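Local coordinates for acetyltransferase (Bacillus cereus, PDB 1Y9W), which probably transfers an acetyl group from acetyl-CoA to an acceptor, as other enzymes of the GNAT family do, at residues A[104-109]-A[129-134]; A[53-58]-A[67-72]. One frame throughout, in Å; residues are numbered along the deposited sequence.

Contact 1: A[104-109]-A[129-134]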
ATOM      1  N   SER A 104      -1.134   3.310 -10.133  1.00 18.38           N
ATOM      2  CA  SER A 104      -0.672   4.542 -10.740  1.00 17.39           C
ATOM      3  C   SER A 104      -1.842   5.512 -10.853  1.00 16.74           C
ATOM      4  O   SER A 104      -2.906   5.154 -11.353  1.00 17.44           O
ATOM      5  CB  SER A 104      -0.106   4.231 -12.131  1.00 17.65           C
ATOM      6  OG  SER A 104       0.512   5.361 -12.714  1.00 21.99           O
ATOM      7  N   PHE A 105      -1.646   6.731 -10.368  1.00 16.12           N
ATOM      8  CA  PHE A 105      -2.672   7.756 -10.449  1.00 16.04           C
ATOM      9  C   PHE A 105      -2.722   8.244 -11.891  1.00 17.92           C
ATOM     10  O   PHE A 105      -1.772   8.052 -12.653  1.00 19.18           O
ATOM     11  CB  PHE A 105      -2.337   8.911  -9.510  1.00 14.00           C
ATOM     12  CG  PHE A 105      -2.648   8.625  -8.072  1.00 13.49           C
ATOM     13  CD1 PHE A 105      -3.945   8.745  -7.593  1.00 13.17           C
ATOM     14  CD2 PHE A 105      -1.651   8.214  -7.197  1.00 12.30           C
ATOM     15  CE1 PHE A 105      -4.250   8.462  -6.257  1.00 11.99           C
ATOM     16  CE2 PHE A 105      -1.946   7.928  -5.864  1.00 13.39           C
ATOM     17  CZ  PHE A 105      -3.251   8.054  -5.393  1.00 12.17           C
ATOM     18  N   SER A 106      -3.837   8.860 -12.264  1.00 17.85           N
ATOM     19  CA  SER A 106      -4.018   9.383 -13.608  1.00 17.20           C
ATOM     20  C   SER A 106      -2.905  10.360 -13.991  1.00 18.94           C
ATOM     21  O   SER A 106      -2.542  10.472 -15.165  1.00 21.07           O
ATOM     22  CB  SER A 106      -5.385  10.070 -13.715  1.00 15.05           C
ATOM     23  OG  SER A 106      -5.619  10.919 -12.602  1.00 13.27           O
ATOM     24  N   PHE A 107      -2.347  11.065 -13.012  1.00 18.90           N
ATOM     25  CA  PHE A 107      -1.284  12.026 -13.311  1.00 18.70           C
ATOM     26  C   PHE A 107       0.120  11.408 -13.267  1.00 19.22           C
ATOM     27  O   PHE A 107       1.119  12.128 -13.292  1.00 18.92           O
ATOM     28  CB  PHE A 107      -1.381  13.218 -12.343  1.00 17.29           C
ATOM     29  CG  PHE A 107      -1.391  12.825 -10.898  1.00 15.38           C
ATOM     30  CD1 PHE A 107      -0.208  12.506 -10.241  1.00 15.84           C
ATOM     31  CD2 PHE A 107      -2.587  12.749 -10.197  1.00 15.18           C
ATOM     32  CE1 PHE A 107      -0.218  12.115  -8.906  1.00 14.94           C
ATOM     33  CE2 PHE A 107      -2.610  12.359  -8.857  1.00 15.39           C
ATOM     34  CZ  PHE A 107      -1.420  12.040  -8.211  1.00 16.02           C
ATOM     35  N   GLN A 108       0.184  10.077 -13.210  1.00 19.73           N
ATOM     36  CA  GLN A 108       1.454   9.355 -13.164  1.00 20.25           C
ATOM     37  C   GLN A 108       1.629   8.402 -14.347  1.00 22.71           C
ATOM     38  O   GLN A 108       2.250   7.345 -14.216  1.00 25.49           O
ATOM     39  CB  GLN A 108       1.560   8.539 -11.882  1.00 17.75           C
ATOM     40  CG  GLN A 108       1.414   9.320 -10.602  1.00 15.99           C
ATOM     41  CD  GLN A 108       1.628   8.439  -9.388  1.00 18.46           C
ATOM     42  OE1 GLN A 108       1.058   7.346  -9.287  1.00 16.88           O
ATOM     43  NE2 GLN A 108       2.446   8.910  -8.452  1.00 19.64           N
ATOM     44  N   ALA A 109       1.065   8.754 -15.492  1.00 24.47           N
ATOM     45  CA  ALA A 109       1.190   7.930 -16.696  1.00 26.03           C
ATOM     46  C   ALA A 109       0.825   6.437 -16.583  1.00 26.54           C
ATOM     47  O   ALA A 109       1.679   5.564 -16.785  1.00 27.70           O
ATOM     48  CB  ALA A 109       2.610   8.066 -17.254  1.00 26.10           C
ATOM     49  N   LYS A 129      -9.505  14.166  -5.423  1.00 13.88           N
ATOM     50  CA  LYS A 129     -10.533  14.880  -6.170  1.00 13.97           C
ATOM     51  C   LYS A 129      -9.970  15.479  -7.446  1.00 14.46           C
ATOM     52  O   LYS A 129      -8.988  16.231  -7.411  1.00 14.14           O
ATOM     53  CB  LYS A 129     -11.157  15.981  -5.307  1.00 14.99           C
ATOM     54  CG  LYS A 129     -12.375  16.636  -5.962  1.00 18.06           C
ATOM     55  CD  LYS A 129     -13.105  17.611  -5.036  1.00 18.47           C
ATOM     56  CE  LYS A 129     -12.316  18.904  -4.826  1.00 20.46           C
ATOM     57  NZ  LYS A 129     -12.175  19.678  -6.095  1.00 24.32           N
ATOM     58  N   GLY A 130     -10.593  15.134  -8.569  1.00 14.02           N
ATOM     59  CA  GLY A 130     -10.154  15.641  -9.859  1.00 14.97           C
ATOM     60  C   GLY A 130      -9.199  14.715 -10.597  1.00 15.00           C
ATOM     61  O   GLY A 130      -8.716  15.038 -11.682  1.00 13.96           O
ATOM     62  N   HIS A 131      -8.929  13.557 -10.001  1.00 14.87           N
ATOM     63  CA  HIS A 131      -8.025  12.580 -10.584  1.00 14.21           C
ATOM     64  C   HIS A 131      -8.539  11.169 -10.279  1.00 15.33           C
ATOM     65  O   HIS A 131      -9.629  11.002  -9.733  1.00 13.87           O
ATOM     66  CB  HIS A 131      -6.620  12.763  -9.993  1.00 13.18           C
ATOM     67  CG  HIS A 131      -6.108  14.173 -10.058  1.00 15.12           C
ATOM     68  ND1 HIS A 131      -6.425  15.129  -9.112  1.00 14.95           N
ATOM     69  CD2 HIS A 131      -5.323  14.796 -10.970  1.00 12.24           C
ATOM     70  CE1 HIS A 131      -5.858  16.277  -9.438  1.00 10.89           C
ATOM     71  NE2 HIS A 131      -5.185  16.102 -10.562  1.00 15.00           N
ATOM     72  N   SER A 132      -7.763  10.153 -10.642  1.00 15.26           N
ATOM     73  CA  SER A 132      -8.152   8.774 -10.365  1.00 15.22           C
ATOM     74  C   SER A 132      -6.923   7.901 -10.109  1.00 14.39           C
ATOM     75  O   SER A 132      -5.797   8.279 -10.424  1.00 13.63           O
ATOM     76  CB  SER A 132      -8.998   8.202 -11.511  1.00 15.02           C
ATOM     77  OG  SER A 132      -8.341   8.306 -12.754  1.00 20.16           O
ATOM     78  N   GLN A 133      -7.142   6.740  -9.514  1.00 14.33           N
ATOM     79  CA  GLN A 133      -6.048   5.837  -9.202  1.00 14.40           C
ATOM     80  C   GLN A 133      -6.313   4.491  -9.862  1.00 15.32           C
ATOM     81  O   GLN A 133      -7.372   3.890  -9.673  1.00 14.78           O
ATOM     82  CB  GLN A 133      -5.924   5.694  -7.678  1.00 14.20           C
ATOM     83  CG  GLN A 133      -4.823   4.761  -7.222  1.00 15.57           C
ATOM     84  CD  GLN A 133      -4.655   4.732  -5.712  1.00 15.75           C
ATOM     85  OE1 GLN A 133      -5.576   5.045  -4.956  1.00 14.79           O
ATOM     86  NE2 GLN A 133      -3.474   4.328  -5.266  1.00 16.01           N
ATOM     87  N   HIS A 134      -5.347   4.023 -10.644  1.00 15.92           N
ATOM     88  CA  HIS A 134      -5.492   2.756 -11.345  1.00 16.89           C
ATOM     89  C   HIS A 134      -4.586   1.655 -10.817  1.00 17.13           C
ATOM     90  O   HIS A 134      -3.379   1.832 -10.692  1.00 16.70           O
ATOM     91  CB  HIS A 134      -5.255   2.989 -12.826  1.00 17.26           C
ATOM     92  CG  HIS A 134      -6.089   4.100 -13.376  1.00 17.76           C
ATOM     93  ND1 HIS A 134      -5.749   5.428 -13.222  1.00 17.71           N
ATOM     94  CD2 HIS A 134      -7.296   4.089 -13.989  1.00 14.43           C
ATOM     95  CE1 HIS A 134      -6.713   6.185 -13.716  1.00 18.02           C
ATOM     96  NE2 HIS A 134      -7.663   5.398 -14.186  1.00 15.99           N
TER

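Contact 2: A[53-58]-A[67-72]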
ATOM      1  N   GLY A  53      17.454   7.767 -13.265  1.00 16.44           N
ATOM      2  CA  GLY A  53      16.211   7.036 -13.147  1.00 15.28           C
ATOM      3  C   GLY A  53      16.349   5.926 -12.131  1.00 17.01           C
ATOM      4  O   GLY A  53      17.461   5.561 -11.757  1.00 17.11           O
ATOM      5  N   GLY A  54      15.224   5.389 -11.672  1.00 17.51           N
ATOM      6  CA  GLY A  54      15.275   4.311 -10.701  1.00 16.58           C
ATOM      7  C   GLY A  54      13.913   3.707 -10.449  1.00 18.85           C
ATOM      8  O   GLY A  54      12.885   4.269 -10.850  1.00 20.11           O
ATOM      9  N   VAL A  55      13.901   2.554  -9.791  1.00 17.30           N
ATOM     10  CA  VAL A  55      12.659   1.865  -9.468  1.00 17.38           C
ATOM     11  C   VAL A  55      12.874   1.116  -8.163  1.00 17.03           C
ATOM     12  O   VAL A  55      13.949   0.559  -7.931  1.00 17.80           O
ATOM     13  CB  VAL A  55      12.261   0.861 -10.590  1.00 16.93           C
ATOM     14  CG1 VAL A  55      13.343  -0.209 -10.747  1.00 15.51           C
ATOM     15  CG2 VAL A  55      10.901   0.232 -10.277  1.00 17.65           C
ATOM     16  N   THR A  56      11.866   1.125  -7.301  1.00 16.66           N
ATOM     17  CA  THR A  56      11.962   0.426  -6.025  1.00 18.34           C
ATOM     18  C   THR A  56      10.687  -0.372  -5.809  1.00 17.75           C
ATOM     19  O   THR A  56       9.609   0.027  -6.254  1.00 19.37           O
ATOM     20  CB  THR A  56      12.134   1.405  -4.832  1.00 19.87           C
ATOM     21  OG1 THR A  56      10.887   2.064  -4.568  1.00 22.96           O
ATOM     22  CG2 THR A  56      13.197   2.461  -5.150  1.00 20.40           C
ATOM     23  N   GLY A  57      10.818  -1.502  -5.127  1.00 17.25           N
ATOM     24  CA  GLY A  57       9.667  -2.342  -4.852  1.00 18.48           C
ATOM     25  C   GLY A  57       9.981  -3.228  -3.669  1.00 19.72           C
ATOM     26  O   GLY A  57      11.109  -3.211  -3.166  1.00 18.24           O
ATOM     27  N   THR A  58       8.990  -3.979  -3.201  1.00 20.88           N
ATOM     28  CA  THR A  58       9.210  -4.886  -2.078  1.00 24.34           C
ATOM     29  C   THR A  58       8.567  -6.217  -2.437  1.00 24.69           C
ATOM     30  O   THR A  58       7.512  -6.253  -3.086  1.00 24.97           O
ATOM     31  CB  THR A  58       8.587  -4.375  -0.753  1.00 24.52           C
ATOM     32  OG1 THR A  58       7.205  -4.721  -0.719  1.00 30.53           O
ATOM     33  CG2 THR A  58       8.720  -2.857  -0.624  1.00 24.54           C
ATOM     34  N   ASP A  67       6.791   0.039  -5.828  1.00 19.20           N
ATOM     35  CA  ASP A  67       6.450   1.209  -5.024  1.00 19.21           C
ATOM     36  C   ASP A  67       6.654   2.531  -5.729  1.00 19.70           C
ATOM     37  O   ASP A  67       5.793   3.405  -5.694  1.00 20.06           O
ATOM     38  CB  ASP A  67       7.275   1.198  -3.742  1.00 19.90           C
ATOM     39  CG  ASP A  67       7.102  -0.084  -2.954  1.00 21.85           C
ATOM     40  OD1 ASP A  67       5.944  -0.495  -2.736  1.00 22.63           O
ATOM     41  OD2 ASP A  67       8.119  -0.682  -2.549  1.00 24.34           O
ATOM     42  N   PHE A  68       7.812   2.685  -6.357  1.00 20.18           N
ATOM     43  CA  PHE A  68       8.113   3.920  -7.065  1.00 19.66           C
ATOM     44  C   PHE A  68       8.975   3.692  -8.298  1.00 20.97           C
ATOM     45  O   PHE A  68       9.895   2.868  -8.300  1.00 20.70           O
ATOM     46  CB  PHE A  68       8.834   4.891  -6.132  1.00 17.74           C
ATOM     47  CG  PHE A  68       8.040   5.265  -4.925  1.00 16.87           C
ATOM     48  CD1 PHE A  68       7.102   6.282  -4.987  1.00 14.74           C
ATOM     49  CD2 PHE A  68       8.211   4.576  -3.732  1.00 17.36           C
ATOM     50  CE1 PHE A  68       6.343   6.615  -3.882  1.00 16.18           C
ATOM     51  CE2 PHE A  68       7.458   4.897  -2.618  1.00 17.70           C
ATOM     52  CZ  PHE A  68       6.517   5.923  -2.694  1.00 16.87           C
ATOM     53  N   LEU A  69       8.663   4.434  -9.350  1.00 21.63           N
ATOM     54  CA  LEU A  69       9.428   4.370 -10.584  1.00 23.11           C
ATOM     55  C   LEU A  69       9.561   5.803 -11.070  1.00 23.35           C
ATOM     56  O   LEU A  69       8.565   6.495 -11.294  1.00 22.36           O
ATOM     57  CB  LEU A  69       8.716   3.516 -11.630  1.00 23.93           C
ATOM     58  CG  LEU A  69       9.578   3.241 -12.858  1.00 24.73           C
ATOM     59  CD1 LEU A  69       9.082   1.999 -13.553  1.00 28.06           C
ATOM     60  CD2 LEU A  69       9.544   4.435 -13.787  1.00 28.82           C
ATOM     61  N   TRP A  70      10.798   6.253 -11.223  1.00 22.68           N
ATOM     62  CA  TRP A  70      11.037   7.616 -11.658  1.00 23.09           C
ATOM     63  C   TRP A  70      12.147   7.713 -12.689  1.00 22.39           C
ATOM     64  O   TRP A  70      13.118   6.960 -12.656  1.00 20.98           O
ATOM     65  CB  TRP A  70      11.397   8.486 -10.451  1.00 23.56           C
ATOM     66  CG  TRP A  70      11.777   9.887 -10.810  1.00 23.13           C
ATOM     67  CD1 TRP A  70      10.933  10.915 -11.117  1.00 20.87           C
ATOM     68  CD2 TRP A  70      13.105  10.410 -10.920  1.00 23.79           C
ATOM     69  NE1 TRP A  70      11.653  12.047 -11.409  1.00 22.80           N
ATOM     70  CE2 TRP A  70      12.989  11.765 -11.296  1.00 23.75           C
ATOM     71  CE3 TRP A  70      14.382   9.864 -10.740  1.00 23.65           C
ATOM     72  CZ2 TRP A  70      14.105  12.583 -11.493  1.00 23.35           C
ATOM     73  CZ3 TRP A  70      15.491  10.680 -10.938  1.00 21.68           C
ATOM     74  CH2 TRP A  70      15.343  12.022 -11.311  1.00 22.81           C
ATOM     75  N   VAL A  71      11.980   8.647 -13.611  1.00 23.10           N
ATOM     76  CA  VAL A  71      12.968   8.901 -14.637  1.00 26.00           C
ATOM     77  C   VAL A  71      13.104  10.412 -14.762  1.00 28.13           C
ATOM     78  O   VAL A  71      12.109  11.136 -14.848  1.00 28.74           O
ATOM     79  CB  VAL A  71      12.549   8.309 -15.991  1.00 26.36           C
ATOM     80  CG1 VAL A  71      13.429   8.873 -17.103  1.00 27.06           C
ATOM     81  CG2 VAL A  71      12.676   6.797 -15.946  1.00 24.98           C
ATOM     82  N   ASP A  72      14.343  10.886 -14.752  1.00 30.00           N
ATOM     83  CA  ASP A  72      14.599  12.310 -14.862  1.00 33.34           C
ATOM     84  C   ASP A  72      13.929  12.832 -16.129  1.00 35.42           C
ATOM     85  O   ASP A  72      14.012  12.210 -17.184  1.00 35.96           O
ATOM     86  CB  ASP A  72      16.101  12.559 -14.921  1.00 32.98           C
ATOM     87  CG  ASP A  72      16.450  14.008 -14.738  1.00 34.65           C
ATOM     88  OD1 ASP A  72      15.871  14.850 -15.454  1.00 35.27           O
ATOM     89  OD2 ASP A  72      17.303  14.307 -13.878  1.00 36.56           O
TER
HETATM   90  O   HOH W   1      10.316   0.562  -1.743  1.00 29.40           O
HETATM   91  O   HOH W   2       4.963  -2.603  -0.880  1.00 31.21           O

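Contact 1: A[104-109]-A[129-134]
S104 and F105, at the end of strand 99-105, pair antiparallel with H134 and Q133, where strand 133-139 begins. S104 N gives a 2.7 Å bond to H134 O, and H134 N returns one of 2.8 Å to S104 O from above the carbonyl plane. The H134 ring adds its edge there: ND1 makes a weak bond of 3.4 Å to S104 O. F105 and Q133 form the non-hydrogen-bonded pair. Q133 CG is anti to the backbone N (chi1 179°) and lies over one face of the F105 ring, 4.1 Å from its centroid. The Q133 amide stacks on that ring, planes 17° apart, and its NE2 is hydrogen-bonded to D103 OD2. In the GNAT fold this pairing joins the C-terminal part of the sheet to its core, with strand 119-124 on the far side of strand 133-139. Beyond the strand end, S106 N bonds S132 O at 2.8 Å, and S132 N donates to S106 OG at 3.0 Å. The F107 ring turns an edge to the face of H131, offset, with centroids 5.2 Å apart and planes at 89°. Q108 OE1 accepts a bond from F105 N. On the second subunit, L29 packs on H131 and N25 OD1 hydrogen-bonds Q108 NE2.

Contact 2: A[53-58]-A[67-72]
G53 to T56 run antiparallel to F68 to V71, the strand axes 4.7 Å apart at closest and their directions 176° apart. G54 with W70 and T56 with F68 are the hydrogen-bonded pairs. G53 with V71 and V55 with L69 are the non-hydrogen-bonded ones. At T56 the register slips by one residue: T56 O accepts both D67 N at 2.9 Å and F68 N at 3.2 Å. This is a classic beta bulge in strand 63-71. A bulge in the corresponding strand is a familiar feature of GNAT enzymes, so this one is probably its counterpart.

With CG anti to its own carbonyl carbon (chi1 -56°), D67 brings CG toward G57 CA on the other strand. OD2 lies 3.2 Å from G57 CA and also touches T58 CG2. D67 OD1 is hydrogen-bonded to H65 ND1. One water donates to D67 OD2 at 2.7 Å and also bonds T56 OG1. A second donates to D67 OD1 at 3.0 Å and bonds T58 OG1. T56 OG1 sits at the edge of the F68 ring, in its plane, 3.8 Å from CD2. On the other face of the sheet V55 CG2 meets L69 CD1 at 4.1 Å. Near the end of the pairing, W70 CE3 rests near G53 CA, where no side chain intervenes.

L84 and I88 of helix 80-94 cover V55. The face with T56, F68 and W70 turns to the second subunit, whose G14, K18 and K20 pack there. Strand 38-45 flanks strand 51-60 on its other edge.

In the fold
Contact 2 closes a beta hairpin before contact 1 opens. Contact 1 joins the end of strand 99-105 to the start of the last strand, 133-139. Their centres are about 17 Å apart and their nearest atoms about 6 Å apart, so they do not touch. One sheet holds both: strand 63-71 of contact 2 lies parallel and next to strand 99-105 of contact 1. In GNAT enzymes acetyl-CoA commonly binds where the equivalent two strands splay apart, with its pyrophosphate near the start of the helix after the first of them. By analogy the cofactor site probably lies between the two contacts, next to helix 80-94. Both contacts also touch the second subunit.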